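Local coordinates for protein thermospermine synthase (Medicago truncatula, PDB 6BQ6) that probably transfers an aminopropyl group from decarboxylated S-adenosylmethionine to spermidine, yielding the tetraamine thermospermine in polyamine biosynthesis, at residues Leu120-Asp126 with Ala151-Arg156; Tyr192-Asp198 with His314-Glu318; Lys210-Phe214 with Leu262-Leu268. All blocks are in the same frame, centred on the assembly; numbering follows the deposited sequence.

How the contacts relate
The three contacts tie down separate parts of one domain, built around a seven-stranded mixed sheet with the strand order 3-2-1-4-5-7-6 of class I methyltransferase-like folds. Contact 1 comes first along the sequence and joins the connections that lead into neighbouring parallel strands 127-132 and 157-161. Contact 2 brings the last modelled residues, 314-318, back to the start of helix 197-204; contact 3, pairing strands 212-220 and 256-264, falls in sequence between its two segments. Centres of contacts 1 and 3 are about 22 Å apart, 2 and 3 about 19 Å, 1 and 2 about 31 Å. The side chain of Y195 in contact 2 lies about 7 Å from bound thermospermine, that of F214 in contact 3 about 12 Å.

Contact 1 (Leu120-Asp126 with Ala151-Arg156); sequences LRHKTID and AFHDSR
Loop 120-126 meets the last part of helix 149-153 and the residues after it, where R156 is inserted among the carbonyls of L120, H122 and I125. CA atoms are 6.9 Å apart at L120/A151 and 5.9 Å at D126/R156. H122 to I125 make a type I turn, with I125 N to H122 O at 3.2 Å. R156 (chi1 m, chi2 t, chi3 m) donates NH2 to L120 O (2.9 Å) and NH1 to I125 O (2.9 Å), and NH1 weakly to H122 O (3.5 Å). In a salt bridge R156 NH2 meets D154 OD2 at 3.0 Å, while D154 OD1 takes R156 NE (3.1 Å) and R156 N (2.9 Å), the latter closing an Asx turn. L120 (m, t) lays CD2 over one guanidinium face, 3.6 Å from R156 NH2; its apolar contact is CD1 to A151 CB, 4.1 Å. One arginine thus ties together the connections into adjacent parallel strands 127-132 and 157-161 of the Rossmann-like sheet, with L120 resting on V128 and I125 on L96 of helix 84-98.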
loop_
_atom_site.group_PDB
_atom_site.type_symbol
_atom_site.label_atom_id
_atom_site.label_comp_id
_atom_site.label_asym_id
_atom_site.label_seq_id
_atom_site.Cartn_x
_atom_site.Cartn_y
_atom_site.Cartn_z
ATOM N N LEU B 120 -22.319 -6.181 32.238
ATOM C CA LEU B 120 -23.205 -5.353 33.095
ATOM C C LEU B 120 -24.649 -5.258 32.595
ATOM O O LEU B 120 -25.526 -4.800 33.302
ATOM C CB LEU B 120 -22.595 -3.957 33.239
ATOM C CG LEU B 120 -21.296 -3.989 34.088
ATOM C CD1 LEU B 120 -20.533 -2.702 33.856
ATOM C CD2 LEU B 120 -21.491 -4.161 35.592
ATOM N N ARG B 121 -24.908 -5.675 31.362
ATOM C CA ARG B 121 -26.270 -5.865 30.879
ATOM C C ARG B 121 -27.008 -6.988 31.571
ATOM O O ARG B 121 -28.214 -7.041 31.481
ATOM C CB ARG B 121 -26.308 -6.062 29.358
ATOM C CG ARG B 121 -25.816 -4.826 28.611
ATOM C CD ARG B 121 -25.783 -5.035 27.092
ATOM N NE ARG B 121 -27.091 -5.413 26.569
ATOM C CZ ARG B 121 -27.321 -6.217 25.526
ATOM N NH1 ARG B 121 -26.352 -6.802 24.860
ATOM N NH2 ARG B 121 -28.555 -6.477 25.183
ATOM N N HIS B 122 -26.297 -7.920 32.211
ATOM C CA HIS B 122 -26.926 -9.009 32.917
ATOM C C HIS B 122 -27.417 -8.581 34.268
ATOM O O HIS B 122 -26.635 -8.204 35.119
ATOM C CB HIS B 122 -25.941 -10.156 33.033
ATOM C CG HIS B 122 -25.779 -10.905 31.755
ATOM N ND1 HIS B 122 -26.311 -12.159 31.571
ATOM C CD2 HIS B 122 -25.109 -10.599 30.614
ATOM C CE1 HIS B 122 -26.006 -12.592 30.356
ATOM N NE2 HIS B 122 -25.289 -11.660 29.755
ATOM N N LYS B 123 -28.727 -8.714 34.501
ATOM C CA LYS B 123 -29.260 -8.320 35.809
ATOM C C LYS B 123 -28.815 -9.173 36.977
ATOM O O LYS B 123 -28.883 -8.699 38.112
ATOM C CB LYS B 123 -30.801 -8.240 35.753
ATOM C CG LYS B 123 -31.222 -7.092 34.895
ATOM C CD LYS B 123 -32.724 -7.081 34.647
ATOM C CE LYS B 123 -33.163 -8.183 33.699
ATOM N NZ LYS B 123 -34.586 -7.958 33.236
ATOM N N THR B 124 -28.360 -10.408 36.720
ATOM C CA THR B 124 -27.856 -11.265 37.787
ATOM C C THR B 124 -26.548 -10.764 38.409
ATOM O O THR B 124 -26.194 -11.096 39.563
ATOM C CB THR B 124 -27.660 -12.724 37.275
ATOM O OG1 THR B 124 -26.715 -12.744 36.197
ATOM C CG2 THR B 124 -28.962 -13.292 36.734
ATOM N N ILE B 125 -25.788 -9.993 37.642
ATOM C CA ILE B 125 -24.445 -9.612 37.997
ATOM C C ILE B 125 -24.452 -8.597 39.129
ATOM O O ILE B 125 -25.121 -7.566 39.046
ATOM C CB ILE B 125 -23.673 -9.048 36.749
ATOM C CG1 ILE B 125 -23.398 -10.192 35.737
ATOM C CG2 ILE B 125 -22.405 -8.307 37.119
ATOM C CD1 ILE B 125 -22.348 -11.160 36.190
ATOM N N ASP B 126 -23.655 -8.893 40.140
ATOM C CA ASP B 126 -23.385 -8.001 41.286
ATOM C C ASP B 126 -21.982 -7.359 41.260
ATOM O O ASP B 126 -21.794 -6.254 41.797
ATOM C CB ASP B 126 -23.546 -8.800 42.584
ATOM C CG ASP B 126 -24.978 -9.244 42.840
ATOM O OD1 ASP B 126 -25.959 -8.578 42.368
ATOM O OD2 ASP B 126 -25.154 -10.236 43.579
ATOM N N ALA B 151 -20.867 1.913 31.530
ATOM C CA ALA B 151 -20.164 0.737 32.053
ATOM C C ALA B 151 -19.066 1.136 33.048
ATOM O O ALA B 151 -19.025 0.647 34.209
ATOM C CB ALA B 151 -19.583 -0.071 30.917
ATOM N N PHE B 152 -18.213 2.067 32.623
ATOM C CA PHE B 152 -17.075 2.493 33.447
ATOM C C PHE B 152 -17.502 3.154 34.734
ATOM O O PHE B 152 -16.758 3.130 35.710
ATOM C CB PHE B 152 -16.135 3.416 32.698
ATOM C CG PHE B 152 -15.120 2.707 31.891
ATOM C CD1 PHE B 152 -14.167 1.910 32.521
ATOM C CD2 PHE B 152 -15.086 2.848 30.528
ATOM C CE1 PHE B 152 -13.204 1.271 31.780
ATOM C CE2 PHE B 152 -14.125 2.197 29.792
ATOM C CZ PHE B 152 -13.209 1.396 30.412
ATOM N N HIS B 153 -18.681 3.765 34.724
ATOM C CA HIS B 153 -19.256 4.408 35.940
ATOM C C HIS B 153 -20.217 3.563 36.800
ATOM O O HIS B 153 -20.740 4.014 37.841
ATOM C CB HIS B 153 -19.892 5.722 35.507
ATOM C CG HIS B 153 -18.862 6.728 35.119
ATOM N ND1 HIS B 153 -18.346 6.811 33.843
ATOM C CD2 HIS B 153 -18.184 7.639 35.862
ATOM C CE1 HIS B 153 -17.402 7.734 33.812
ATOM N NE2 HIS B 153 -17.300 8.271 35.019
ATOM N N ASP B 154 -20.404 2.316 36.391
ATOM C CA ASP B 154 -21.248 1.383 37.097
ATOM C C ASP B 154 -20.580 0.995 38.423
ATOM O O ASP B 154 -19.444 0.532 38.440
ATOM C CB ASP B 154 -21.499 0.166 36.212
ATOM C CG ASP B 154 -22.671 -0.699 36.677
ATOM O OD1 ASP B 154 -22.676 -1.175 37.814
ATOM O OD2 ASP B 154 -23.567 -1.014 35.867
ATOM N N SER B 155 -21.322 1.107 39.524
ATOM C CA SER B 155 -20.783 0.795 40.835
ATOM C C SER B 155 -20.404 -0.665 40.992
ATOM O O SER B 155 -19.660 -0.990 41.935
ATOM C CB SER B 155 -21.804 1.164 41.952
ATOM O OG SER B 155 -22.981 0.427 41.753
ATOM N N ARG B 156 -20.898 -1.531 40.092
ATOM C CA ARG B 156 -20.563 -2.939 40.152
ATOM C C ARG B 156 -19.191 -3.238 39.580
ATOM O O ARG B 156 -18.703 -4.344 39.781
ATOM C CB ARG B 156 -21.624 -3.738 39.433
ATOM C CG ARG B 156 -22.990 -3.734 40.119
ATOM C CD ARG B 156 -23.978 -4.531 39.296
ATOM N NE ARG B 156 -24.282 -3.830 38.050
ATOM C CZ ARG B 156 -24.869 -4.354 36.988
ATOM N NH1 ARG B 156 -25.286 -5.600 36.962
ATOM N NH2 ARG B 156 -25.067 -3.604 35.932
#

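Contact 2 (Tyr192-Asp198 with His314-Glu318); sequences YKLYTKD and HVYTE
Y316 (chi1 m) lies against Y192 and Y195: its CD1 is 3.7 Å from Y192 CE2, and its CD2 is 4.1 Å from Y195 CB. The rings of Y192 (chi1 t) and Y316 meet obliquely, centroids 5.6 Å apart and planes at 80°. Residues 192-194 form a 3-10 turn, with Y195 N bonded to Y192 O at 3.1 Å; helix 197-204 then starts after T196. Against it runs extended, non-regular chain, closest at T196/Y316 (CA-CA 4.6 Å) and 5.7 Å apart at D198/E318. K197 N donates to Y316 O, 2.9 Å and nearly straight, while T196 CA lies 3.3 Å from Y316 O. T196 (chi1 p) is the N-cap, its OG1 paired with F199 N; that OG1 is also 2.9 Å from E318 O. K197 CB touches V315 CG1 at 3.9 Å. A water accepts from D198 N (2.9 Å) and, weakly, from E318 N (2.7 Å), but E318 is poorly ordered and this end less certain. Y316 also packs on C232 of helix 230-238. The chain end thus docks onto residues directly following P190 and C191, seen to bind adenosine in a structure of this protein, through a backbone-to-backbone bond indifferent to side-chain identity and through tyrosine packing.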
loop_
_atom_site.group_PDB
_atom_site.type_symbol
_atom_site.label_atom_id
_atom_site.label_comp_id
_atom_site.label_asym_id
_atom_site.label_seq_id
_atom_site.Cartn_x
_atom_site.Cartn_y
_atom_site.Cartn_z
ATOM N N TYR B 192 1.060 -14.922 27.193
ATOM C CA TYR B 192 1.182 -16.302 26.822
ATOM C C TYR B 192 0.893 -17.216 28.023
ATOM O O TYR B 192 0.240 -18.256 27.895
ATOM C CB TYR B 192 2.585 -16.591 26.268
ATOM C CG TYR B 192 2.763 -18.037 25.980
ATOM C CD1 TYR B 192 3.263 -18.900 26.949
ATOM C CD2 TYR B 192 2.395 -18.570 24.750
ATOM C CE1 TYR B 192 3.399 -20.249 26.716
ATOM C CE2 TYR B 192 2.559 -19.924 24.488
ATOM C CZ TYR B 192 3.041 -20.754 25.482
ATOM O OH TYR B 192 3.186 -22.064 25.270
ATOM N N LYS B 193 1.393 -16.823 29.179
ATOM C CA LYS B 193 1.226 -17.655 30.370
ATOM C C LYS B 193 -0.233 -17.873 30.783
ATOM O O LYS B 193 -0.542 -18.849 31.474
ATOM C CB LYS B 193 2.042 -17.127 31.525
ATOM C CG LYS B 193 1.593 -15.780 32.042
ATOM C CD LYS B 193 2.525 -15.362 33.152
ATOM C CE LYS B 193 2.020 -14.105 33.818
ATOM N NZ LYS B 193 2.475 -12.912 33.077
ATOM N N LEU B 194 -1.112 -16.973 30.350
ATOM C CA LEU B 194 -2.519 -17.059 30.680
ATOM C C LEU B 194 -3.308 -17.996 29.764
ATOM O O LEU B 194 -4.533 -18.053 29.844
ATOM C CB LEU B 194 -3.109 -15.669 30.691
ATOM C CG LEU B 194 -2.369 -14.669 31.588
ATOM C CD1 LEU B 194 -2.878 -13.225 31.421
ATOM C CD2 LEU B 194 -2.401 -15.020 33.025
ATOM N N TYR B 195 -2.601 -18.733 28.900
ATOM C CA TYR B 195 -3.201 -19.712 28.005
ATOM C C TYR B 195 -2.598 -21.109 28.235
ATOM O O TYR B 195 -2.895 -22.033 27.503
ATOM C CB TYR B 195 -2.970 -19.295 26.546
ATOM C CG TYR B 195 -3.662 -18.054 26.103
ATOM C CD1 TYR B 195 -3.071 -16.813 26.217
ATOM C CD2 TYR B 195 -4.898 -18.134 25.489
ATOM C CE1 TYR B 195 -3.712 -15.655 25.760
ATOM C CE2 TYR B 195 -5.548 -16.989 25.064
ATOM C CZ TYR B 195 -4.948 -15.773 25.159
ATOM O OH TYR B 195 -5.616 -14.699 24.691
ATOM N N THR B 196 -1.767 -21.276 29.265
ATOM C CA THR B 196 -1.149 -22.578 29.441
ATOM C C THR B 196 -2.028 -23.539 30.255
ATOM O O THR B 196 -2.838 -23.112 31.113
ATOM C CB THR B 196 0.233 -22.462 30.109
ATOM O OG1 THR B 196 0.089 -21.852 31.387
ATOM C CG2 THR B 196 1.157 -21.624 29.290
ATOM N N LYS B 197 -1.762 -24.828 30.053
ATOM C CA LYS B 197 -2.417 -25.899 30.778
ATOM C C LYS B 197 -2.263 -25.692 32.271
ATOM O O LYS B 197 -3.242 -25.736 33.023
ATOM C CB LYS B 197 -1.873 -27.265 30.387
ATOM C CG LYS B 197 -2.529 -28.417 31.119
ATOM C CD LYS B 197 -1.891 -29.761 30.749
ATOM C CE LYS B 197 -2.690 -30.924 31.341
ATOM N NZ LYS B 197 -2.441 -31.100 32.794
ATOM N N ASP B 198 -1.035 -25.444 32.699
ATOM C CA ASP B 198 -0.784 -25.264 34.134
ATOM C C ASP B 198 -1.477 -24.031 34.709
ATOM O O ASP B 198 -1.978 -24.086 35.842
ATOM C CB ASP B 198 0.698 -25.193 34.418
ATOM C CG ASP B 198 1.356 -26.577 34.497
ATOM O OD1 ASP B 198 0.683 -27.623 34.343
ATOM O OD2 ASP B 198 2.591 -26.608 34.721
ATOM N N HIS B 314 -1.272 -29.954 19.936
ATOM C CA HIS B 314 -0.484 -28.901 20.593
ATOM C C HIS B 314 -1.137 -28.511 21.919
ATOM O O HIS B 314 -2.382 -28.366 21.995
ATOM C CB HIS B 314 -0.299 -27.640 19.716
ATOM C CG HIS B 314 0.749 -26.708 20.251
ATOM N ND1 HIS B 314 2.081 -27.067 20.342
ATOM C CD2 HIS B 314 0.655 -25.471 20.795
ATOM C CE1 HIS B 314 2.763 -26.079 20.898
ATOM N NE2 HIS B 314 1.922 -25.095 21.169
ATOM N N VAL B 315 -0.316 -28.409 22.979
ATOM C CA VAL B 315 -0.771 -27.910 24.261
ATOM C C VAL B 315 0.153 -26.778 24.702
ATOM O O VAL B 315 1.381 -26.934 24.721
ATOM C CB VAL B 315 -0.810 -29.011 25.328
ATOM C CG1 VAL B 315 -1.219 -28.459 26.686
ATOM C CG2 VAL B 315 -1.790 -30.090 24.904
ATOM N N TYR B 316 -0.420 -25.646 25.088
ATOM C CA TYR B 316 0.376 -24.556 25.621
ATOM C C TYR B 316 0.858 -24.914 27.021
ATOM O O TYR B 316 0.053 -25.282 27.892
ATOM C CB TYR B 316 -0.409 -23.235 25.634
ATOM C CG TYR B 316 -0.779 -22.700 24.257
ATOM C CD1 TYR B 316 0.183 -22.465 23.299
ATOM C CD2 TYR B 316 -2.087 -22.352 23.964
ATOM C CE1 TYR B 316 -0.123 -21.967 22.043
ATOM C CE2 TYR B 316 -2.415 -21.839 22.716
ATOM C CZ TYR B 316 -1.442 -21.626 21.767
ATOM O OH TYR B 316 -1.797 -21.126 20.541
ATOM N N THR B 317 2.166 -24.802 27.243
ATOM C CA THR B 317 2.755 -25.273 28.515
ATOM C C THR B 317 3.685 -24.279 29.184
ATOM O O THR B 317 4.321 -23.466 28.478
ATOM C CB THR B 317 3.484 -26.631 28.394
ATOM O OG1 THR B 317 4.586 -26.528 27.494
ATOM C CG2 THR B 317 2.525 -27.718 27.931
ATOM N N GLU B 318 3.760 -24.491 30.523
ATOM C CA GLU B 318 4.094 -23.599 31.707
ATOM C C GLU B 318 3.264 -22.319 31.926
ATOM O O GLU B 318 2.520 -22.202 32.925
ATOM C CB GLU B 318 5.592 -23.304 31.877
ATOM C CG GLU B 318 6.243 -22.493 30.762
ATOM C CD GLU B 318 7.183 -23.324 29.910
ATOM O OE1 GLU B 318 6.983 -24.559 29.832
ATOM O OE2 GLU B 318 8.125 -22.737 29.335
HETATM O O HOH W 1 1.593 -25.843 31.420
#

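Contact 3 (Lys210-Phe214 with Leu262-Leu268)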
loop_
_atom_site.group_PDB
_atom_site.type_symbol
_atom_site.label_atom_id
_atom_site.label_comp_id
_atom_site.label_asym_id
_atom_site.label_seq_id
_atom_site.Cartn_x
_atom_site.Cartn_y
_atom_site.Cartn_z
ATOM N N LYS B 210 -18.515 -23.258 42.027
ATOM C CA LYS B 210 -19.255 -24.432 41.569
ATOM C C LYS B 210 -20.113 -24.036 40.370
ATOM O O LYS B 210 -20.839 -23.066 40.436
ATOM C CB LYS B 210 -20.159 -24.935 42.692
ATOM C CG LYS B 210 -21.149 -26.020 42.333
ATOM C CD LYS B 210 -20.497 -27.247 41.738
ATOM C CE LYS B 210 -21.604 -28.239 41.316
ATOM N NZ LYS B 210 -20.972 -29.490 40.942
ATOM N N GLY B 211 -20.030 -24.778 39.272
ATOM C CA GLY B 211 -20.770 -24.393 38.078
ATOM C C GLY B 211 -20.064 -23.323 37.240
ATOM O O GLY B 211 -20.659 -22.781 36.286
ATOM N N GLY B 212 -18.810 -23.013 37.586
ATOM C CA GLY B 212 -18.126 -21.881 36.984
ATOM C C GLY B 212 -17.857 -22.136 35.539
ATOM O O GLY B 212 -17.669 -23.299 35.155
ATOM N N ILE B 213 -17.822 -21.058 34.754
ATOM C CA ILE B 213 -17.581 -21.186 33.313
ATOM C C ILE B 213 -16.427 -20.264 32.970
ATOM O O ILE B 213 -16.412 -19.123 33.410
ATOM C CB ILE B 213 -18.817 -20.846 32.477
ATOM C CG1 ILE B 213 -19.967 -21.832 32.795
ATOM C CG2 ILE B 213 -18.433 -20.905 30.981
ATOM C CD1 ILE B 213 -21.302 -21.497 32.188
ATOM N N PHE B 214 -15.446 -20.772 32.233
ATOM C CA PHE B 214 -14.376 -19.969 31.674
ATOM C C PHE B 214 -14.754 -19.731 30.183
ATOM O O PHE B 214 -15.205 -20.666 29.491
ATOM C CB PHE B 214 -13.044 -20.696 31.784
ATOM C CG PHE B 214 -11.888 -19.957 31.155
ATOM C CD1 PHE B 214 -11.511 -18.673 31.595
ATOM C CD2 PHE B 214 -11.166 -20.536 30.061
ATOM C CE1 PHE B 214 -10.450 -17.985 31.013
ATOM C CE2 PHE B 214 -10.125 -19.821 29.481
ATOM C CZ PHE B 214 -9.743 -18.563 29.952
ATOM N N LEU B 262 -15.677 -21.764 25.224
ATOM C CA LEU B 262 -16.230 -22.016 26.558
ATOM C C LEU B 262 -15.652 -23.263 27.180
ATOM O O LEU B 262 -15.466 -24.262 26.494
ATOM C CB LEU B 262 -17.725 -22.274 26.528
ATOM C CG LEU B 262 -18.619 -21.267 25.886
ATOM C CD1 LEU B 262 -20.055 -21.703 25.972
ATOM C CD2 LEU B 262 -18.438 -19.937 26.595
ATOM N N ALA B 263 -15.405 -23.221 28.475
ATOM C CA ALA B 263 -14.912 -24.387 29.199
ATOM C C ALA B 263 -15.537 -24.429 30.591
ATOM O O ALA B 263 -15.670 -23.420 31.266
ATOM C CB ALA B 263 -13.390 -24.369 29.279
ATOM N N SER B 264 -15.946 -25.617 31.012
ATOM C CA SER B 264 -16.572 -25.775 32.337
ATOM C C SER B 264 -16.465 -27.239 32.764
ATOM O O SER B 264 -16.319 -28.145 31.959
ATOM C CB SER B 264 -18.035 -25.345 32.312
ATOM O OG SER B 264 -18.693 -25.368 33.585
ATOM N N ASP B 265 -16.572 -27.456 34.043
ATOM C CA ASP B 265 -16.747 -28.818 34.542
ATOM C C ASP B 265 -18.210 -29.211 34.720
ATOM O O ASP B 265 -18.510 -30.360 35.087
ATOM C CB ASP B 265 -15.908 -28.989 35.816
ATOM C CG ASP B 265 -14.424 -29.234 35.502
ATOM O OD1 ASP B 265 -14.065 -29.702 34.390
ATOM O OD2 ASP B 265 -13.585 -29.041 36.404
ATOM N N SER B 266 -19.129 -28.282 34.460
ATOM C CA SER B 266 -20.519 -28.570 34.382
ATOM C C SER B 266 -20.948 -28.470 32.918
ATOM O O SER B 266 -20.319 -27.761 32.114
ATOM C CB SER B 266 -21.322 -27.605 35.210
ATOM O OG SER B 266 -20.941 -27.815 36.562
ATOM N N PRO B 267 -22.017 -29.187 32.560
ATOM C CA PRO B 267 -22.382 -29.236 31.127
ATOM C C PRO B 267 -22.691 -27.890 30.480
ATOM O O PRO B 267 -23.113 -26.947 31.148
ATOM C CB PRO B 267 -23.627 -30.129 31.121
ATOM C CG PRO B 267 -23.425 -31.015 32.293
ATOM C CD PRO B 267 -22.862 -30.092 33.348
ATOM N N LEU B 268 -22.446 -27.831 29.169
ATOM C CA LEU B 268 -22.691 -26.614 28.368
ATOM C C LEU B 268 -23.546 -27.019 27.161
ATOM O O LEU B 268 -23.045 -27.159 26.054
ATOM C CB LEU B 268 -21.380 -26.026 27.914
ATOM C CG LEU B 268 -20.397 -25.536 28.981
ATOM C CD1 LEU B 268 -19.000 -25.438 28.386
ATOM C CD2 LEU B 268 -20.866 -24.195 29.504
HETATM O O HOH W 2 -19.763 -29.340 38.491
HETATM O O HOH W 3 -16.727 -25.551 36.224
#
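Strands 212-214 and 262-264 run antiparallel, their short axes 4.7 Å apart at closest approach and 147° between their directions. F214 and A263 form the hydrogen-bonded pair (CA-CA 5.1 Å): F214 N gives to A263 O and A263 N to F214 O, both at 2.8 Å. Two CA-H...O contacts accompany these bonds, I213 CA to A263 O at 3.6 Å and L262 CA to F214 O at 3.4 Å. Before the strand, the chain turns a corner at K210 and G211; G211, with phi/psi 82/9, has a conformation that calls for glycine, and its CA sits 3.7 Å from S266 OG.

Where the backbone bonding gives out, S264 takes over: its OG donates to G212 O (2.8 Å) and accepts from S266 N (3.1 Å), closing an ST turn. One water bridges G212 O (2.7 Å) and D265 N (2.9 Å); another joins K210 NZ to S266 OG, 2.7 Å from each. The carboxylate of D265 turns elsewhere, to a salt bridge with K205. On one face of the sheet I213 CD1 meets L268 CD2 at 3.8 Å, and helix 84-98 packs on I213, L262 and L268. F214 and A263 point to the other face, CB to CB 4.5 Å, against L237 of helix 230-238.

Strand 212-220 also runs parallel to 175-181, so this is the parallel-to-antiparallel junction of the Rossmann-like sheet, with 256-264 inserted between 212-220 and 243-251. Along the pair, backbone bonds within the sheet, whose apolar faces are packed on by helices 84-98 and 230-238, give way to a serine hydroxyl and waters at the more exposed end.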